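Local coordinates for putative oxidoreductase (Gluconobacter oxydans, PDB 3WJ7), which probably acts as a nicotinamide-dependent reductase of the extended short-chain dehydrogenase/reductase (SDR) family, at residues A161-E164 and V165-L168; V137-D140 and E141-V145; L269-S272 and W273-P276. All coordinates share one frame; numbering follows the deposited sequence.

Contact 1: residues A161-E164 and V165-L168; sequences AEQE and VLRL
Glu162 and Leu166, one helical turn apart, run side by side and point the same way, the methylene CG of Glu162 lying 4.0 Å from CD1 of Leu166. With CG anti to its carbonyl carbon (chi1 -62°), Leu166 folds back toward the preceding turn, and the same CD1 methyl is 3.9 Å from OE1 of Gln163, whose bent chain crosses it at a slant. The far end of Glu162 serves a different partner, its OE2 being hydrogen-bonded to Ser125 OG. Backbone bonds of the alpha helix fix the spacing: Leu166 N meets Glu162 O at 3.0 Å and 171°, and Leu168 N meets Glu164 O at 3.0 Å. The helix, 153-172, opens with the Tyr-X-X-X-Lys signature of SDR enzymes and packs on the central Rossmann sheet, Val165 touching Tyr123 and Ile178 there while its CG2 lies 3.6 Å from Ala161 O. Along another side Glu164 and Arg167 also run alongside each other, with carboxylate and guanidinium planes turned 45° apart. The model brings these charged ends too close together, leaving the detail of their salt bridge doubtful; Arg167 NH1 has a second carboxylate partner in Glu171.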
loop_
_atom_site.group_PDB
_atom_site.type_symbol
_atom_site.label_atom_id
_atom_site.label_comp_id
_atom_site.label_asym_id
_atom_site.label_seq_id
_atom_site.Cartn_x
_atom_site.Cartn_y
_atom_site.Cartn_z
ATOM N N ALA A 161 4.505 11.462 11.630
ATOM C CA ALA A 161 4.415 12.927 11.503
ATOM C C ALA A 161 4.828 13.593 12.818
ATOM O O ALA A 161 5.669 14.529 12.831
ATOM C CB ALA A 161 3.016 13.359 11.088
ATOM N N GLU A 162 4.300 13.086 13.929
ATOM C CA GLU A 162 4.700 13.664 15.202
ATOM C C GLU A 162 6.223 13.518 15.367
ATOM O O GLU A 162 6.876 14.458 15.826
ATOM C CB GLU A 162 3.943 13.084 16.414
ATOM C CG GLU A 162 4.659 13.389 17.727
ATOM C CD GLU A 162 3.863 13.027 18.970
ATOM O OE1 GLU A 162 4.295 12.141 19.747
ATOM O OE2 GLU A 162 2.794 13.620 19.188
ATOM N N GLN A 163 6.794 12.370 15.007
ATOM C CA GLN A 163 8.253 12.197 15.186
ATOM C C GLN A 163 9.016 13.213 14.360
ATOM O O GLN A 163 10.030 13.723 14.819
ATOM C CB GLN A 163 8.750 10.785 14.877
ATOM C CG GLN A 163 8.325 9.730 15.900
ATOM C CD GLN A 163 8.773 10.053 17.323
ATOM O OE1 GLN A 163 7.954 10.231 18.210
ATOM N NE2 GLN A 163 10.082 10.136 17.535
ATOM N N GLU A 164 8.512 13.530 13.166
ATOM C CA GLU A 164 9.117 14.561 12.356
ATOM C C GLU A 164 9.164 15.911 13.069
ATOM O O GLU A 164 10.180 16.588 13.071
ATOM C CB GLU A 164 8.380 14.721 11.037
ATOM C CG GLU A 164 9.018 13.981 9.896
ATOM C CD GLU A 164 10.086 14.796 9.146
ATOM O OE1 GLU A 164 10.991 15.437 9.774
ATOM O OE2 GLU A 164 10.025 14.770 7.885
ATOM N N VAL A 165 8.041 16.321 13.643
ATOM C CA VAL A 165 8.008 17.568 14.341
ATOM C C VAL A 165 9.041 17.524 15.480
ATOM O O VAL A 165 9.845 18.465 15.616
ATOM C CB VAL A 165 6.586 17.906 14.816
ATOM C CG1 VAL A 165 6.615 19.176 15.647
ATOM C CG2 VAL A 165 5.649 18.081 13.628
ATOM N N LEU A 166 9.056 16.451 16.281
ATOM C CA LEU A 166 10.059 16.374 17.375
ATOM C C LEU A 166 11.515 16.445 16.864
ATOM O O LEU A 166 12.394 16.953 17.585
ATOM C CB LEU A 166 9.868 15.161 18.316
ATOM C CG LEU A 166 8.535 15.187 19.058
ATOM C CD1 LEU A 166 8.179 13.825 19.624
ATOM C CD2 LEU A 166 8.497 16.238 20.147
ATOM N N ARG A 167 11.764 15.966 15.641
ATOM C CA ARG A 167 13.121 15.983 15.089
ATOM C C ARG A 167 13.448 17.443 14.766
ATOM O O ARG A 167 14.464 17.974 15.201
ATOM C CB ARG A 167 13.242 15.043 13.861
ATOM C CG ARG A 167 14.669 14.682 13.397
ATOM C CD ARG A 167 14.818 14.220 11.924
ATOM N NE ARG A 167 13.800 14.742 10.997
ATOM C CZ ARG A 167 13.918 15.770 10.136
ATOM N NH1 ARG A 167 15.049 16.503 10.003
ATOM N NH2 ARG A 167 12.852 16.072 9.397
ATOM N N LEU A 168 12.529 18.123 14.087
ATOM C CA LEU A 168 12.721 19.527 13.771
ATOM C C LEU A 168 12.772 20.425 14.987
ATOM O O LEU A 168 13.439 21.445 14.957
ATOM C CB LEU A 168 11.659 20.013 12.784
ATOM C CG LEU A 168 11.683 19.331 11.410
ATOM C CD1 LEU A 168 10.399 19.612 10.651
ATOM C CD2 LEU A 168 12.871 19.801 10.586
#

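Contact 2: residues V137-D140 and E141-V145; sequences VPAD and ETTPV
Asp140 and Thr143 are bonded to each other in both directions. The amide N of Asp140 donates to OG1 of Thr143 at 2.9 Å, and the bond is almost straight at 177°. In the reverse direction Thr143 N donates to Asp140 O over a longer 3.3 Å. Thr143 has OG1 beside its own backbone N (chi1 -48°), which swings the hydroxyl back over the turn to reach the Asp140 amide; Thr143 OG1 also lies 3.0 Å from Asp140 OD1, and the CB methyl of Ala139 is 3.7 Å from Thr143 OG1. The four residues Asp140 to Thr143 thus form a type I beta turn, and an Asx turn is superposed on it, because Asp140 OD1 accepts the amide N of Thr142 at 3.0 Å. That donor approaches from above the carboxylate plane, with CG of Asp140 set between its own N and carbonyl carbon (chi1 73°) so that OD1 curls over the backbone. The turn belongs to the surface loop between strand 120-124 and helix 153-172, and the backbone of Ala139 is hydrogen-bonded to Phe307 and Ser309. Glu141 bends at chi2 and brings OE1 to 3.4 Å from CB of Asp140. The nearest carboxylate oxygens, Asp140 OD2 and Glu141 OE1, are 4.5 Å apart, while Glu141 OE2 accepts the backbone N of Ile241.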
loop_
_atom_site.group_PDB
_atom_site.type_symbol
_atom_site.label_atom_id
_atom_site.label_comp_id
_atom_site.label_asym_id
_atom_site.label_seq_id
_atom_site.Cartn_x
_atom_site.Cartn_y
_atom_site.Cartn_z
ATOM N N VAL A 137 -4.598 1.411 33.058
ATOM C CA VAL A 137 -4.416 2.732 33.680
ATOM C C VAL A 137 -4.150 3.753 32.558
ATOM O O VAL A 137 -3.349 3.500 31.650
ATOM C CB VAL A 137 -3.283 2.699 34.738
ATOM C CG1 VAL A 137 -2.810 4.102 35.150
ATOM C CG2 VAL A 137 -3.733 1.888 35.950
ATOM N N PRO A 138 -4.841 4.904 32.594
ATOM C CA PRO A 138 -4.790 5.860 31.472
ATOM C C PRO A 138 -3.368 6.309 31.087
ATOM O O PRO A 138 -2.545 6.605 31.965
ATOM C CB PRO A 138 -5.610 7.041 32.002
ATOM C CG PRO A 138 -6.591 6.397 32.947
ATOM C CD PRO A 138 -5.773 5.353 33.654
ATOM N N ALA A 139 -3.080 6.375 29.787
ATOM C CA ALA A 139 -1.724 6.646 29.339
ATOM C C ALA A 139 -1.496 8.150 29.387
ATOM O O ALA A 139 -2.448 8.927 29.582
ATOM C CB ALA A 139 -1.484 6.072 27.938
ATOM N N ASP A 140 -0.240 8.575 29.229
ATOM C CA ASP A 140 0.066 10.017 29.211
ATOM C C ASP A 140 1.220 10.368 28.227
ATOM O O ASP A 140 1.710 9.526 27.505
ATOM C CB ASP A 140 0.369 10.502 30.652
ATOM C CG ASP A 140 1.751 10.024 31.159
ATOM O OD1 ASP A 140 2.412 9.170 30.530
ATOM O OD2 ASP A 140 2.215 10.510 32.185
ATOM N N GLU A 141 1.672 11.608 28.230
ATOM C CA GLU A 141 2.752 12.069 27.339
ATOM C C GLU A 141 4.102 11.337 27.526
ATOM O O GLU A 141 4.953 11.417 26.659
ATOM C CB GLU A 141 2.955 13.581 27.510
ATOM C CG GLU A 141 1.718 14.463 27.276
ATOM C CD GLU A 141 0.685 14.500 28.417
ATOM O OE1 GLU A 141 0.681 13.595 29.310
ATOM O OE2 GLU A 141 -0.166 15.438 28.381
ATOM N N THR A 142 4.274 10.608 28.634
ATOM C CA THR A 142 5.535 9.932 29.003
ATOM C C THR A 142 5.572 8.447 28.635
ATOM O O THR A 142 6.655 7.818 28.650
ATOM C CB THR A 142 5.706 9.993 30.526
ATOM O OG1 THR A 142 5.688 11.362 30.934
ATOM C CG2 THR A 142 7.017 9.349 30.985
ATOM N N THR A 143 4.395 7.879 28.346
ATOM C CA THR A 143 4.249 6.442 28.108
ATOM C C THR A 143 5.154 6.076 26.909
ATOM O O THR A 143 5.146 6.747 25.893
ATOM C CB THR A 143 2.747 6.092 27.916
ATOM O OG1 THR A 143 1.975 6.709 28.958
ATOM C CG2 THR A 143 2.492 4.593 27.926
ATOM N N PRO A 144 6.012 5.061 27.057
ATOM C CA PRO A 144 6.907 4.787 25.893
ATOM C C PRO A 144 6.130 4.313 24.680
ATOM O O PRO A 144 5.157 3.579 24.824
ATOM C CB PRO A 144 7.840 3.661 26.381
ATOM C CG PRO A 144 7.193 3.101 27.623
ATOM C CD PRO A 144 6.255 4.150 28.199
ATOM N N VAL A 145 6.559 4.739 23.500
ATOM C CA VAL A 145 5.954 4.273 22.272
ATOM C C VAL A 145 7.040 3.773 21.395
ATOM O O VAL A 145 8.062 4.400 21.273
ATOM C CB VAL A 145 5.342 5.415 21.426
ATOM C CG1 VAL A 145 3.939 5.025 21.001
ATOM C CG2 VAL A 145 5.441 6.792 22.122
#

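Contact 3: residues L269-S272 and W273-P276; sequences LKQS and WLYP
Lys270 and Trp273 are joined by the first of a run of i to i+3 backbone bonds that form a short 3-10 turn, leading from strand 267-269 into helix 275-288. Trp273 N donates to Lys270 O at 3.0 Å, and Leu274 N to Gln271 O at 2.9 Å. The third bond, from Tyr275 N to Ser272 O, is weak. Before the turn, strand 267-269 pairs with strand 209-211, and Leu269 is tied by backbone hydrogen bonds to Tyr210 and Glu212.

Apolar packing accompanies these bonds. CG of Gln271 lies 3.7 Å from CD1 of Leu274. Both residues face the second subunit, where the Gln271 amide NE2 is hydrogen-bonded to Gly287 O of that subunit and Leu274 packs on its Phe288; within its own chain Leu274 also rests on Leu299 of helix 296-302. Leu269 crosses the Trp273 side chain at about a right angle, and the CD2 methyl of Leu269 is 4.0 Å from CZ3 of the Trp273 indole.

Lys270 covers the indole of Trp273 from one face. The position of CG beside the backbone N of Trp273 (chi1 -63°) turns the ring back toward Lys270, whose N stands over that face, offset toward the rim. The lysine chain continues across the indole, with Lys270 CD 4.0 Å from Trp273 NE1 and Lys270 NZ 3.9 Å from Trp273 CZ2. Lys270 CB makes a CH-pi contact, 4.0 Å from the centroid of the five-membered ring of Trp273 and just 6° off its normal.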
loop_
_atom_site.group_PDB
_atom_site.type_symbol
_atom_site.label_atom_id
_atom_site.label_comp_id
_atom_site.label_asym_id
_atom_site.label_seq_id
_atom_site.Cartn_x
_atom_site.Cartn_y
_atom_site.Cartn_z
ATOM N N LEU A 269 -19.998 -7.547 20.862
ATOM C CA LEU A 269 -18.942 -8.519 20.626
ATOM C C LEU A 269 -17.669 -8.247 21.439
ATOM O O LEU A 269 -17.040 -7.209 21.248
ATOM C CB LEU A 269 -18.625 -8.526 19.133
ATOM C CG LEU A 269 -19.851 -8.646 18.227
ATOM C CD1 LEU A 269 -19.315 -8.751 16.809
ATOM C CD2 LEU A 269 -20.713 -9.852 18.594
ATOM N N LYS A 270 -17.272 -9.160 22.331
ATOM C CA LYS A 270 -16.059 -8.927 23.122
ATOM C C LYS A 270 -14.855 -9.040 22.173
ATOM O O LYS A 270 -14.872 -9.768 21.160
ATOM C CB LYS A 270 -15.902 -9.915 24.266
ATOM C CG LYS A 270 -16.927 -9.809 25.372
ATOM C CD LYS A 270 -16.739 -10.910 26.406
ATOM C CE LYS A 270 -18.020 -11.062 27.223
ATOM N NZ LYS A 270 -18.360 -12.490 27.531
ATOM N N GLN A 271 -13.803 -8.315 22.507
ATOM C CA GLN A 271 -12.691 -8.199 21.597
ATOM C C GLN A 271 -11.947 -9.520 21.566
ATOM O O GLN A 271 -11.372 -9.895 20.542
ATOM C CB GLN A 271 -11.779 -7.035 21.999
ATOM C CG GLN A 271 -11.131 -6.337 20.809
ATOM C CD GLN A 271 -11.001 -4.851 21.013
ATOM O OE1 GLN A 271 -10.905 -4.376 22.148
ATOM N NE2 GLN A 271 -11.011 -4.099 19.917
ATOM N N SER A 272 -11.998 -10.251 22.670
ATOM C CA SER A 272 -11.341 -11.543 22.707
ATOM C C SER A 272 -12.003 -12.560 21.746
ATOM O O SER A 272 -11.430 -13.606 21.479
ATOM C CB SER A 272 -11.251 -12.087 24.131
ATOM O OG SER A 272 -12.519 -12.151 24.727
ATOM N N TRP A 273 -13.198 -12.248 21.227
ATOM C CA TRP A 273 -13.861 -13.145 20.306
ATOM C C TRP A 273 -13.311 -12.926 18.919
ATOM O O TRP A 273 -13.705 -13.599 17.986
ATOM C CB TRP A 273 -15.364 -12.911 20.268
ATOM C CG TRP A 273 -16.093 -13.170 21.552
ATOM C CD1 TRP A 273 -15.582 -13.712 22.697
ATOM C CD2 TRP A 273 -17.474 -12.922 21.804
ATOM N NE1 TRP A 273 -16.559 -13.815 23.643
ATOM C CE2 TRP A 273 -17.734 -13.336 23.128
ATOM C CE3 TRP A 273 -18.519 -12.396 21.036
ATOM C CZ2 TRP A 273 -18.993 -13.218 23.724
ATOM C CZ3 TRP A 273 -19.776 -12.268 21.614
ATOM C CH2 TRP A 273 -20.003 -12.680 22.956
ATOM N N LEU A 274 -12.406 -11.974 18.756
ATOM C CA LEU A 274 -11.850 -11.760 17.417
ATOM C C LEU A 274 -10.639 -12.674 17.218
ATOM O O LEU A 274 -10.167 -12.839 16.098
ATOM C CB LEU A 274 -11.498 -10.279 17.183
ATOM C CG LEU A 274 -12.628 -9.239 17.165
ATOM C CD1 LEU A 274 -12.080 -7.890 17.583
ATOM C CD2 LEU A 274 -13.343 -9.115 15.818
ATOM N N TYR A 275 -10.170 -13.288 18.312
ATOM C CA TYR A 275 -9.002 -14.184 18.273
ATOM C C TYR A 275 -9.073 -15.212 17.138
ATOM O O TYR A 275 -8.168 -15.282 16.351
ATOM C CB TYR A 275 -8.726 -14.827 19.648
ATOM C CG TYR A 275 -7.541 -15.811 19.710
ATOM C CD1 TYR A 275 -6.304 -15.444 20.284
ATOM C CD2 TYR A 275 -7.676 -17.116 19.212
ATOM C CE1 TYR A 275 -5.239 -16.349 20.332
ATOM C CE2 TYR A 275 -6.635 -18.025 19.260
ATOM C CZ TYR A 275 -5.427 -17.658 19.826
ATOM O OH TYR A 275 -4.427 -18.616 19.849
ATOM N N PRO A 276 -10.168 -15.987 17.042
ATOM C CA PRO A 276 -10.331 -16.939 15.940
ATOM C C PRO A 276 -10.221 -16.335 14.549
ATOM O O PRO A 276 -9.681 -16.998 13.648
ATOM C CB PRO A 276 -11.747 -17.471 16.154
ATOM C CG PRO A 276 -11.871 -17.473 17.635
ATOM C CD PRO A 276 -11.214 -16.178 18.069
#

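Overall arrangement
From the N terminus, contact 2 comes first, closing a tight turn within the loop that leaves strand 120-124. The chain then enters helix 153-172, where contact 1 joins successive turns, and only much later reaches contact 3, at the passage from strand 267-269 into helix 275-288. All three are local and in series; none nests in or crosses another. Contacts 1 and 2 are neighbours in the Rossmann part, their nearest atoms about 6 Å apart without touching. Contact 3 lies farther off, its centre about 35 Å from that of contact 1 and 25 Å from that of contact 2, and it faces a second subunit.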